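Local coordinates for penicillin-binding protein (Bacillus halodurans, PDB 3TG9), which probably binds penicillin-like beta-lactams, as in the serine penicillin-binding proteins and beta-lactamases whose family fold it shares, at residues 62-67 with 173-178; 66-69 with 73-76; 81-86 with 165-170; 181-186 with 247-252. One frame throughout, in Å; residues are numbered along the deposited sequence.

Contact 1 of 4, residues 62-67 with 173-178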
loop_
_atom_site.group_PDB
_atom_site.type_symbol
_atom_site.label_atom_id
_atom_site.label_comp_id
_atom_site.label_asym_id
_atom_site.label_seq_id
_atom_site.Cartn_x
_atom_site.Cartn_y
_atom_site.Cartn_z
ATOM N N ALA B 62 -18.929 8.268 18.816
ATOM C CA ALA B 62 -19.788 8.900 19.816
ATOM C C ALA B 62 -21.153 8.236 19.840
ATOM O O ALA B 62 -21.709 7.978 20.908
ATOM C CB ALA B 62 -19.924 10.376 19.542
ATOM N N ILE B 63 -21.694 7.954 18.660
ATOM C CA ILE B 63 -22.983 7.278 18.564
ATOM C C ILE B 63 -22.915 5.932 19.288
ATOM O O ILE B 63 -23.807 5.577 20.059
ATOM C CB ILE B 63 -23.381 7.050 17.094
ATOM C CG1 ILE B 63 -23.564 8.382 16.369
ATOM C CG2 ILE B 63 -24.656 6.204 16.993
ATOM C CD1 ILE B 63 -24.009 8.229 14.917
ATOM N N ALA B 64 -21.848 5.183 19.036
ATOM C CA ALA B 64 -21.682 3.865 19.643
ATOM C C ALA B 64 -21.618 3.970 21.163
ATOM O O ALA B 64 -22.242 3.184 21.875
ATOM C CB ALA B 64 -20.428 3.186 19.105
ATOM N N ILE B 65 -20.859 4.946 21.652
ATOM C CA ILE B 65 -20.685 5.139 23.089
ATOM C C ILE B 65 -22.003 5.521 23.749
ATOM O O ILE B 65 -22.305 5.088 24.865
ATOM C CB ILE B 65 -19.643 6.222 23.391
ATOM C CG1 ILE B 65 -18.229 5.661 23.223
ATOM C CG2 ILE B 65 -19.834 6.757 24.806
ATOM C CD1 ILE B 65 -17.857 4.634 24.273
ATOM N N CYS B 66 -22.792 6.328 23.050
ATOM C CA CYS B 66 -24.105 6.721 23.551
ATOM C C CYS B 66 -25.050 5.523 23.601
ATOM O O CYS B 66 -25.850 5.410 24.523
ATOM C CB CYS B 66 -24.694 7.842 22.696
ATOM S SG CYS B 66 -23.802 9.389 22.875
ATOM N N GLN B 67 -24.944 4.623 22.624
ATOM C CA GLN B 67 -25.803 3.437 22.602
ATOM C C GLN B 67 -25.556 2.548 23.810
ATOM O O GLN B 67 -26.484 1.932 24.338
ATOM C CB GLN B 67 -25.591 2.616 21.337
ATOM C CG GLN B 67 -26.053 3.272 20.066
ATOM C CD GLN B 67 -25.756 2.408 18.863
ATOM O OE1 GLN B 67 -24.807 1.625 18.880
ATOM N NE2 GLN B 67 -26.565 2.539 17.814
ATOM N N GLN B 173 -14.694 -1.989 15.183
ATOM C CA GLN B 173 -15.213 -2.076 13.821
ATOM C C GLN B 173 -16.462 -2.955 13.721
ATOM O O GLN B 173 -17.445 -2.600 13.049
ATOM C CB GLN B 173 -14.115 -2.596 12.881
ATOM C CG GLN B 173 -12.877 -1.683 12.782
ATOM C CD GLN B 173 -11.924 -1.792 13.974
ATOM O OE1 GLN B 173 -12.137 -2.591 14.888
ATOM N NE2 GLN B 173 -10.853 -0.991 13.956
ATOM N N GLU B 174 -16.417 -4.101 14.389
ATOM C CA GLU B 174 -17.557 -5.000 14.433
ATOM C C GLU B 174 -18.768 -4.308 15.051
ATOM O O GLU B 174 -19.882 -4.411 14.534
ATOM C CB GLU B 174 -17.218 -6.265 15.223
ATOM C CG GLU B 174 -16.477 -7.310 14.419
ATOM C CD GLU B 174 -15.943 -8.435 15.285
ATOM O OE1 GLU B 174 -15.836 -8.250 16.514
ATOM O OE2 GLU B 174 -15.614 -9.503 14.730
ATOM N N TYR B 175 -18.548 -3.604 16.159
ATOM C CA TYR B 175 -19.642 -2.916 16.825
ATOM C C TYR B 175 -20.308 -1.905 15.889
ATOM O O TYR B 175 -21.531 -1.906 15.725
ATOM C CB TYR B 175 -19.187 -2.230 18.117
ATOM C CG TYR B 175 -20.362 -1.648 18.887
ATOM C CD1 TYR B 175 -20.928 -2.337 19.954
ATOM C CD2 TYR B 175 -20.935 -0.437 18.514
ATOM C CE1 TYR B 175 -22.020 -1.828 20.644
ATOM C CE2 TYR B 175 -22.030 0.083 19.203
ATOM C CZ TYR B 175 -22.564 -0.618 20.267
ATOM O OH TYR B 175 -23.651 -0.116 20.959
ATOM N N VAL B 176 -19.501 -1.057 15.261
ATOM C CA VAL B 176 -20.040 0.032 14.455
ATOM C C VAL B 176 -20.756 -0.458 13.203
ATOM O O VAL B 176 -21.848 0.008 12.882
ATOM C CB VAL B 176 -18.951 1.058 14.078
ATOM C CG1 VAL B 176 -19.491 2.070 13.081
ATOM C CG2 VAL B 176 -18.438 1.764 15.327
ATOM N N GLU B 177 -20.138 -1.395 12.495
ATOM C CA GLU B 177 -20.731 -1.945 11.280
ATOM C C GLU B 177 -22.076 -2.622 11.588
ATOM O O GLU B 177 -23.001 -2.614 10.764
ATOM C CB GLU B 177 -19.736 -2.911 10.597
ATOM C CG GLU B 177 -18.393 -2.225 10.264
ATOM C CD GLU B 177 -17.364 -3.129 9.581
ATOM O OE1 GLU B 177 -17.295 -4.338 9.904
ATOM O OE2 GLU B 177 -16.598 -2.616 8.731
ATOM N N ALA B 178 -22.191 -3.178 12.789
ATOM C CA ALA B 178 -23.407 -3.869 13.202
ATOM C C ALA B 178 -24.453 -2.920 13.810
ATOM O O ALA B 178 -25.616 -2.925 13.412
ATOM C CB ALA B 178 -23.064 -4.982 14.185
#
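Tyr175 carries its ring with CG trans to the backbone N (chi1 -174°), which sends the phenol out from helix 172-182 toward Gln67 and Ala64. Gln67 meets it with CG trans to the carbonyl carbon and an extended chain beyond, so that its amide arrives beside the phenol oxygen. Tyr175 OH donates to Gln67 OE1 at 2.9 Å. The C=O...O angle of 133° shows a bent approach to the carbonyl, with the donor tilted out of the carbonyl plane. Gln67 OE1 also lies at the edge of the ring, near its plane and 3.2 Å from Tyr175 CE2. The amide and ring planes are inclined 62° to each other. The shaft of the glutamine adds to the contact, Gln67 CB resting 3.4 Å from Tyr175 OH. One turn earlier, Ala64 CB packs 3.5 Å from Tyr175 CE2. Its small methyl is consistent with the close approach of the helices, the CA atoms of Ala64 and Val176 being 6.7 Å apart.

All three touching residues are buried, and the amide is held at both ends: while OE1 takes the phenol, Gln67 NE2 donates to the carbonyls of Asn179 and Leu249. That set of partners fixes which end of the amide is oxygen and restrains its rotation. An SxxK pattern runs into the start of helix 58-70, consistent with the active-site helix of this family; here helix 172-182 flanks it, while Tyr175 also packs on Val164 and Ser168 of helix 155-168, and Ile65 reaches Leu160 and Ile93.

Contact 2 of 4, residues 66-69 with 73-76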
loop_
_atom_site.group_PDB
_atom_site.type_symbol
_atom_site.label_atom_id
_atom_site.label_comp_id
_atom_site.label_asym_id
_atom_site.label_seq_id
_atom_site.Cartn_x
_atom_site.Cartn_y
_atom_site.Cartn_z
ATOM N N CYS B 66 -22.792 6.328 23.050
ATOM C CA CYS B 66 -24.105 6.721 23.551
ATOM C C CYS B 66 -25.050 5.523 23.601
ATOM O O CYS B 66 -25.850 5.410 24.523
ATOM C CB CYS B 66 -24.694 7.842 22.696
ATOM S SG CYS B 66 -23.802 9.389 22.875
ATOM N N GLN B 67 -24.944 4.623 22.624
ATOM C CA GLN B 67 -25.803 3.437 22.602
ATOM C C GLN B 67 -25.556 2.548 23.810
ATOM O O GLN B 67 -26.484 1.932 24.338
ATOM C CB GLN B 67 -25.591 2.616 21.337
ATOM C CG GLN B 67 -26.053 3.272 20.066
ATOM C CD GLN B 67 -25.756 2.408 18.863
ATOM O OE1 GLN B 67 -24.807 1.625 18.880
ATOM N NE2 GLN B 67 -26.565 2.539 17.814
ATOM N N LEU B 68 -24.301 2.471 24.234
ATOM C CA LEU B 68 -23.952 1.699 25.417
ATOM C C LEU B 68 -24.535 2.365 26.658
ATOM O O LEU B 68 -24.992 1.692 27.583
ATOM C CB LEU B 68 -22.437 1.567 25.549
ATOM C CG LEU B 68 -21.732 0.842 24.398
ATOM C CD1 LEU B 68 -20.247 0.788 24.652
ATOM C CD2 LEU B 68 -22.304 -0.554 24.211
ATOM N N VAL B 69 -24.515 3.691 26.680
ATOM C CA VAL B 69 -25.125 4.418 27.785
ATOM C C VAL B 69 -26.639 4.207 27.772
ATOM O O VAL B 69 -27.221 3.834 28.785
ATOM C CB VAL B 69 -24.758 5.915 27.769
ATOM C CG1 VAL B 69 -25.450 6.660 28.918
ATOM C CG2 VAL B 69 -23.245 6.087 27.855
ATOM N N LYS B 73 -25.372 -0.023 29.889
ATOM C CA LYS B 73 -24.125 -0.749 30.114
ATOM C C LYS B 73 -23.006 0.206 30.495
ATOM O O LYS B 73 -21.889 -0.220 30.782
ATOM C CB LYS B 73 -23.726 -1.530 28.863
ATOM C CG LYS B 73 -24.738 -2.571 28.424
ATOM C CD LYS B 73 -24.645 -3.836 29.266
ATOM C CE LYS B 73 -23.303 -4.535 29.062
ATOM N NZ LYS B 73 -23.270 -5.881 29.691
ATOM N N LEU B 74 -23.313 1.500 30.506
ATOM C CA LEU B 74 -22.294 2.530 30.669
ATOM C C LEU B 74 -22.953 3.890 30.889
ATOM O O LEU B 74 -24.101 4.086 30.500
ATOM C CB LEU B 74 -21.427 2.575 29.412
ATOM C CG LEU B 74 -20.395 3.675 29.195
ATOM C CD1 LEU B 74 -19.125 3.421 30.012
ATOM C CD2 LEU B 74 -20.069 3.751 27.713
ATOM N N SER B 75 -22.225 4.820 31.505
ATOM C CA SER B 75 -22.724 6.180 31.721
ATOM C C SER B 75 -21.661 7.234 31.387
ATOM O O SER B 75 -20.472 6.933 31.361
ATOM C CB SER B 75 -23.199 6.356 33.167
ATOM O OG SER B 75 -22.127 6.731 34.014
ATOM N N PHE B 76 -22.090 8.470 31.135
ATOM C CA PHE B 76 -21.167 9.525 30.725
ATOM C C PHE B 76 -20.271 9.999 31.866
ATOM O O PHE B 76 -19.308 10.740 31.643
ATOM C CB PHE B 76 -21.923 10.712 30.121
ATOM C CG PHE B 76 -22.739 10.361 28.904
ATOM C CD1 PHE B 76 -22.142 9.814 27.784
ATOM C CD2 PHE B 76 -24.103 10.597 28.877
ATOM C CE1 PHE B 76 -22.893 9.499 26.663
ATOM C CE2 PHE B 76 -24.860 10.284 27.762
ATOM C CZ PHE B 76 -24.253 9.737 26.654
HETATM O O HOH W 1 -26.670 3.850 31.546
#
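The C-terminal end of helix 58-70 and the reversal that follows it bring Leu68 and Val69 against Lys73, Leu74 and Phe76. The turn is fastened by Lys73 N, which donates to Leu68 O at 2.9 Å with an N-H...O angle of 151°. A second backbone approach lies beside it: Val69 CA, through its hydrogen, faces Leu74 O at 2.9 Å, a CA-H...O contact. Water 1 bridges the same two residues, donating to Val69 O and to Leu74 O, each at 2.8 Å; the last turn of the helix thus has one carbonyl met by an amide and the next by solvent.

In the fold, this reversal leads from helix 58-70 into the loop toward helix 93-98, and its apolar side chains Leu74 and Phe76 are buried. Val69 points its two methyls at different parts of Phe76, because CG1 lies opposite the backbone N and CG2 opposite the carbonyl carbon. CG2 sits over one face of the ring, 3.6 Å from Phe76 CE1 and 24° off the ring normal, a CH-pi contact offset toward the rim. CG1 reaches Phe76 CE2 at 3.8 Å. The sulfur of Cys66 comes to the ring's edge instead, 3.8 Å from Phe76 CZ and 77° off the normal, a sulfur-aromatic contact. Leu74 CD2 is wedged against Leu68 CB at 3.9 Å while also touching Val69 CG2. Around this cluster, Phe76 packs on Leu97 and Tyr254, and its ring meets that of Tyr273; Lys73 also touches Val167 of helix 155-168.

Contact 3 of 4, residues 81-86 with 165-170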
loop_
_atom_site.group_PDB
_atom_site.type_symbol
_atom_site.label_atom_id
_atom_site.label_comp_id
_atom_site.label_asym_id
_atom_site.label_seq_id
_atom_site.Cartn_x
_atom_site.Cartn_y
_atom_site.Cartn_z
ATOM N N SER B 81 -10.920 4.582 34.213
ATOM C CA SER B 81 -10.299 3.520 34.996
ATOM C C SER B 81 -11.226 2.317 35.130
ATOM O O SER B 81 -10.772 1.181 35.245
ATOM C CB SER B 81 -9.951 4.042 36.385
ATOM O OG SER B 81 -11.105 4.579 37.012
ATOM N N ASP B 82 -12.529 2.570 35.129
ATOM C CA ASP B 82 -13.510 1.499 35.260
ATOM C C ASP B 82 -13.380 0.418 34.189
ATOM O O ASP B 82 -13.639 -0.755 34.457
ATOM C CB ASP B 82 -14.931 2.060 35.242
ATOM C CG ASP B 82 -15.474 2.329 36.633
ATOM O OD1 ASP B 82 -14.672 2.646 37.541
ATOM O OD2 ASP B 82 -16.709 2.225 36.811
ATOM N N TRP B 83 -12.983 0.809 32.979
ATOM C CA TRP B 83 -13.027 -0.107 31.840
ATOM C C TRP B 83 -11.683 -0.384 31.164
ATOM O O TRP B 83 -11.530 -1.401 30.490
ATOM C CB TRP B 83 -14.034 0.388 30.803
ATOM C CG TRP B 83 -15.451 0.304 31.261
ATOM C CD1 TRP B 83 -16.186 1.296 31.850
ATOM C CD2 TRP B 83 -16.313 -0.838 31.175
ATOM N NE1 TRP B 83 -17.454 0.842 32.131
ATOM C CE2 TRP B 83 -17.558 -0.463 31.726
ATOM C CE3 TRP B 83 -16.154 -2.139 30.685
ATOM C CZ2 TRP B 83 -18.639 -1.345 31.801
ATOM C CZ3 TRP B 83 -17.232 -3.013 30.755
ATOM C CH2 TRP B 83 -18.456 -2.611 31.313
ATOM N N LEU B 84 -10.717 0.517 31.336
ATOM C CA LEU B 84 -9.393 0.326 30.747
ATOM C C LEU B 84 -8.309 0.239 31.823
ATOM O O LEU B 84 -8.416 0.871 32.876
ATOM C CB LEU B 84 -9.065 1.458 29.767
ATOM C CG LEU B 84 -10.113 1.828 28.712
ATOM C CD1 LEU B 84 -9.537 2.818 27.711
ATOM C CD2 LEU B 84 -10.625 0.591 28.003
ATOM N N ASP B 85 -7.268 -0.543 31.548
ATOM C CA ASP B 85 -6.140 -0.676 32.467
ATOM C C ASP B 85 -5.285 0.580 32.451
ATOM O O ASP B 85 -4.999 1.160 33.497
ATOM C CB ASP B 85 -5.270 -1.883 32.097
ATOM C CG ASP B 85 -5.967 -3.207 32.342
ATOM O OD1 ASP B 85 -6.796 -3.282 33.276
ATOM O OD2 ASP B 85 -5.680 -4.177 31.601
ATOM N N ALA B 86 -4.865 0.987 31.258
ATOM C CA ALA B 86 -4.058 2.192 31.113
ATOM C C ALA B 86 -4.722 3.339 31.864
ATOM O O ALA B 86 -5.816 3.768 31.507
ATOM C CB ALA B 86 -3.878 2.541 29.649
ATOM N N GLU B 165 -15.052 -1.574 22.947
ATOM C CA GLU B 165 -14.633 -2.962 22.814
ATOM C C GLU B 165 -14.743 -3.680 24.147
ATOM O O GLU B 165 -15.254 -4.801 24.231
ATOM C CB GLU B 165 -13.189 -3.042 22.301
ATOM C CG GLU B 165 -13.025 -2.626 20.851
ATOM C CD GLU B 165 -11.611 -2.830 20.323
ATOM O OE1 GLU B 165 -10.664 -2.934 21.131
ATOM O OE2 GLU B 165 -11.453 -2.877 19.087
ATOM N N SER B 166 -14.254 -3.015 25.186
ATOM C CA SER B 166 -14.205 -3.587 26.525
ATOM C C SER B 166 -15.601 -3.832 27.084
ATOM O O SER B 166 -15.834 -4.810 27.798
ATOM C CB SER B 166 -13.412 -2.667 27.457
ATOM O OG SER B 166 -13.134 -3.301 28.692
ATOM N N VAL B 167 -16.528 -2.938 26.748
ATOM C CA VAL B 167 -17.909 -3.042 27.203
ATOM C C VAL B 167 -18.718 -4.014 26.357
ATOM O O VAL B 167 -19.577 -4.728 26.873
ATOM C CB VAL B 167 -18.619 -1.662 27.165
ATOM C CG1 VAL B 167 -20.113 -1.818 27.380
ATOM C CG2 VAL B 167 -18.004 -0.705 28.191
ATOM N N SER B 168 -18.457 -4.029 25.055
ATOM C CA SER B 168 -19.232 -4.855 24.141
ATOM C C SER B 168 -18.650 -6.262 23.990
ATOM O O SER B 168 -19.389 -7.234 23.845
ATOM C CB SER B 168 -19.345 -4.186 22.770
ATOM O OG SER B 168 -18.101 -4.198 22.089
ATOM N N GLY B 169 -17.328 -6.371 24.010
ATOM C CA GLY B 169 -16.697 -7.671 23.864
ATOM C C GLY B 169 -16.378 -8.011 22.422
ATOM O O GLY B 169 -15.706 -8.997 22.152
ATOM N N VAL B 170 -16.874 -7.201 21.493
ATOM C CA VAL B 170 -16.515 -7.336 20.083
ATOM C C VAL B 170 -15.497 -6.258 19.716
ATOM O O VAL B 170 -15.157 -5.424 20.548
ATOM C CB VAL B 170 -17.749 -7.234 19.167
ATOM C CG1 VAL B 170 -18.590 -8.504 19.260
ATOM C CG2 VAL B 170 -18.587 -5.995 19.514
#
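Ser166 OG donates to Trp83 O at 3.1 Å, the bond that ties the loop between helices 58-70 and 93-98 to the C-terminal end of helix 155-168, which closes in an ST turn in this member of the beta-lactamase family. Its geometry is bent, with a C=O...O angle of 140° and the donor somewhat tilted from the carbonyl plane. A chi1 of -169° swings the hydroxyl to the far side from its own backbone N and out toward the loop. The same oxygen lies at the edge of the indole, in its plane and 3.8 Å from Trp83 CE3, so one hydroxyl bonds the carbonyl and sits beside the ring of the same residue.

Gly169, at positive phi, ends the helix, and Ser168 OG accepts from Val170 N at 3.3 Å to make the ST turn. Ser168 OG is also bonded to Val164 O, one turn back, so this hydroxyl links the last helical turn to the residues that leave it. Glu165 OE2 has outside partners of its own, a salt bridge to Arg129 and a bond from Phe172 N, the latter reaching the start of helix 172-182.

This is a surface contact with a tight apolar centre. Leu84 CD2 gives only a loose touch to Ser166 CB at 4.3 Å; the leucine also touches Leu159, Leu162 and Val163. Trp83 and Val167 cross at about a right angle, the valine pressing one methyl onto the indole: Val167 CG2 stands over the six-membered ring of Trp83, 7° off its normal and an unusually short 3.3 Å from the centroid, with Trp83 CE3 at 3.4 Å.

Contact 4 of 4, residues 181-186 with 247-252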
loop_
_atom_site.group_PDB
_atom_site.type_symbol
_atom_site.label_atom_id
_atom_site.label_comp_id
_atom_site.label_asym_id
_atom_site.label_seq_id
_atom_site.Cartn_x
_atom_site.Cartn_y
_atom_site.Cartn_z
ATOM N N PHE B 181 -23.796 1.181 11.103
ATOM C CA PHE B 181 -24.001 1.101 9.660
ATOM C C PHE B 181 -25.247 0.291 9.309
ATOM O O PHE B 181 -26.003 0.669 8.418
ATOM C CB PHE B 181 -22.781 0.516 8.943
ATOM C CG PHE B 181 -21.538 1.347 9.087
ATOM C CD1 PHE B 181 -21.616 2.677 9.480
ATOM C CD2 PHE B 181 -20.292 0.805 8.812
ATOM C CE1 PHE B 181 -20.472 3.449 9.619
ATOM C CE2 PHE B 181 -19.143 1.569 8.940
ATOM C CZ PHE B 181 -19.226 2.889 9.341
ATOM N N GLN B 182 -25.454 -0.817 10.011
ATOM C CA GLN B 182 -26.521 -1.745 9.665
ATOM C C GLN B 182 -27.833 -1.162 10.144
ATOM O O GLN B 182 -28.822 -1.132 9.414
ATOM C CB GLN B 182 -26.289 -3.097 10.339
ATOM C CG GLN B 182 -27.004 -4.262 9.671
ATOM C CD GLN B 182 -26.227 -4.818 8.485
ATOM O OE1 GLN B 182 -25.765 -4.071 7.616
ATOM N NE2 GLN B 182 -26.081 -6.136 8.446
ATOM N N ARG B 183 -27.812 -0.689 11.385
ATOM C CA ARG B 183 -28.972 -0.105 12.036
ATOM C C ARG B 183 -29.399 1.209 11.376
ATOM O O ARG B 183 -30.412 1.787 11.757
ATOM C CB ARG B 183 -28.668 0.104 13.523
ATOM C CG ARG B 183 -29.881 0.096 14.431
ATOM C CD ARG B 183 -29.464 0.063 15.898
ATOM N NE ARG B 183 -30.408 0.790 16.746
ATOM C CZ ARG B 183 -30.306 0.890 18.069
ATOM N NH1 ARG B 183 -29.298 0.299 18.703
ATOM N NH2 ARG B 183 -31.213 1.583 18.762
ATOM N N ALA B 184 -28.644 1.674 10.382
ATOM C CA ALA B 184 -29.006 2.898 9.660
ATOM C C ALA B 184 -29.069 2.708 8.150
ATOM O O ALA B 184 -29.180 3.685 7.404
ATOM C CB ALA B 184 -28.041 4.029 10.003
ATOM N N GLY B 185 -28.961 1.460 7.700
ATOM C CA GLY B 185 -29.127 1.133 6.296
ATOM C C GLY B 185 -27.920 1.396 5.420
ATOM O O GLY B 185 -28.046 1.468 4.201
ATOM N N MET B 186 -26.749 1.536 6.038
ATOM C CA MET B 186 -25.513 1.826 5.315
ATOM C C MET B 186 -24.770 0.542 4.900
ATOM O O MET B 186 -23.799 0.151 5.550
ATOM C CB MET B 186 -24.608 2.703 6.185
ATOM C CG MET B 186 -25.284 3.991 6.678
ATOM S SD MET B 186 -24.391 4.825 8.025
ATOM C CE MET B 186 -22.873 5.282 7.185
ATOM N N HIS B 247 -34.046 9.348 15.194
ATOM C CA HIS B 247 -33.985 8.592 16.440
ATOM C C HIS B 247 -33.946 7.088 16.187
ATOM O O HIS B 247 -34.396 6.298 17.017
ATOM C CB HIS B 247 -35.163 8.957 17.358
ATOM C CG HIS B 247 -35.292 10.429 17.628
ATOM N ND1 HIS B 247 -34.253 11.189 18.127
ATOM C CD2 HIS B 247 -36.340 11.274 17.487
ATOM C CE1 HIS B 247 -34.655 12.441 18.268
ATOM N NE2 HIS B 247 -35.915 12.519 17.885
ATOM N N GLU B 248 -33.385 6.705 15.043
ATOM C CA GLU B 248 -33.270 5.298 14.647
ATOM C C GLU B 248 -31.997 4.653 15.176
ATOM O O GLU B 248 -31.836 3.435 15.106
ATOM C CB GLU B 248 -33.333 5.162 13.120
ATOM C CG GLU B 248 -34.743 5.311 12.560
ATOM C CD GLU B 248 -34.771 5.562 11.063
ATOM O OE1 GLU B 248 -33.696 5.521 10.426
ATOM O OE2 GLU B 248 -35.874 5.808 10.523
ATOM N N LEU B 249 -31.094 5.476 15.700
ATOM C CA LEU B 249 -29.825 4.995 16.228
ATOM C C LEU B 249 -29.817 5.102 17.750
ATOM O O LEU B 249 -29.260 4.256 18.453
ATOM C CB LEU B 249 -28.664 5.795 15.624
ATOM C CG LEU B 249 -28.370 5.543 14.136
ATOM C CD1 LEU B 249 -27.213 6.401 13.622
ATOM C CD2 LEU B 249 -28.101 4.061 13.874
ATOM N N LEU B 250 -30.446 6.157 18.246
ATOM C CA LEU B 250 -30.579 6.395 19.673
ATOM C C LEU B 250 -31.981 6.927 19.906
ATOM O O LEU B 250 -32.615 7.439 18.982
ATOM C CB LEU B 250 -29.571 7.447 20.125
ATOM C CG LEU B 250 -28.084 7.155 19.949
ATOM C CD1 LEU B 250 -27.334 8.452 19.659
ATOM C CD2 LEU B 250 -27.518 6.439 21.174
ATOM N N ASN B 251 -32.478 6.814 21.129
ATOM C CA ASN B 251 -33.778 7.399 21.427
ATOM C C ASN B 251 -33.648 8.925 21.470
ATOM O O ASN B 251 -32.544 9.461 21.365
ATOM C CB ASN B 251 -34.355 6.830 22.723
ATOM C CG ASN B 251 -33.574 7.251 23.944
ATOM O OD1 ASN B 251 -32.875 8.271 23.938
ATOM N ND2 ASN B 251 -33.687 6.463 25.013
ATOM N N GLU B 252 -34.765 9.624 21.612
ATOM C CA GLU B 252 -34.761 11.084 21.542
ATOM C C GLU B 252 -33.855 11.756 22.589
ATOM O O GLU B 252 -33.086 12.662 22.266
ATOM C CB GLU B 252 -36.192 11.615 21.635
ATOM C CG GLU B 252 -36.277 13.103 21.859
ATOM C CD GLU B 252 -37.697 13.557 22.098
ATOM O OE1 GLU B 252 -38.480 13.615 21.127
ATOM O OE2 GLU B 252 -38.028 13.849 23.262
#
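The guanidinium of Arg183 lies with one face under Leu249 O, which stands 3.3 Å above the plane and offset toward the rim. Such an approach gives poor hydrogen-bond geometry, and although Arg183 NH2 is 3.3 Å from Leu249 O, that pair is not bonded. Glu248 O meets the group obliquely and accepts a weak bond from Arg183 NE, at 3.4 Å with an N-H...O angle of 142°.

Nearer the arginine's backbone, Leu249 CD2 fills the apolar part of the contact, 3.9 Å from Ala184 CB and 4.0 Å from Arg183 CB. Each segment carries the C-terminal cap of a helix: Gly185 for helix 172-182 and His247 for helix 234-245, both with positive phi in Schellman motifs. Asn251 then starts the next helix as its N-cap, bonding Tyr254 N.

The side chain of Gln67, from helix 58-70, also touches Arg183. Within these two segments the guanidinium has one weak bond and one carbonyl over its face, so its positive charge probably meets the two carbonyl dipoles mainly by electrostatics.

Read from the N terminus, helix 58-70 opens both contact 1 and contact 2, which share Cys66 and Gln67. Contact 2 closes almost at once, making the short reversal after that helix. Contact 3 starts next, at 81-86, and closes at 165-170, so its long loop lies wholly within the one that contact 1 completes at 173-178. Contact 4 follows in series, opening at 181-186 just past the end of contact 1 and closing at 247-252. Together they join helices 58-70, 155-168 and 172-182 with the loops around them. Contacts 2 and 3 touch through Leu74 with Trp83 and Leu68 with Val167; contacts 3 and 4, their centres about 23 Å apart, do not touch.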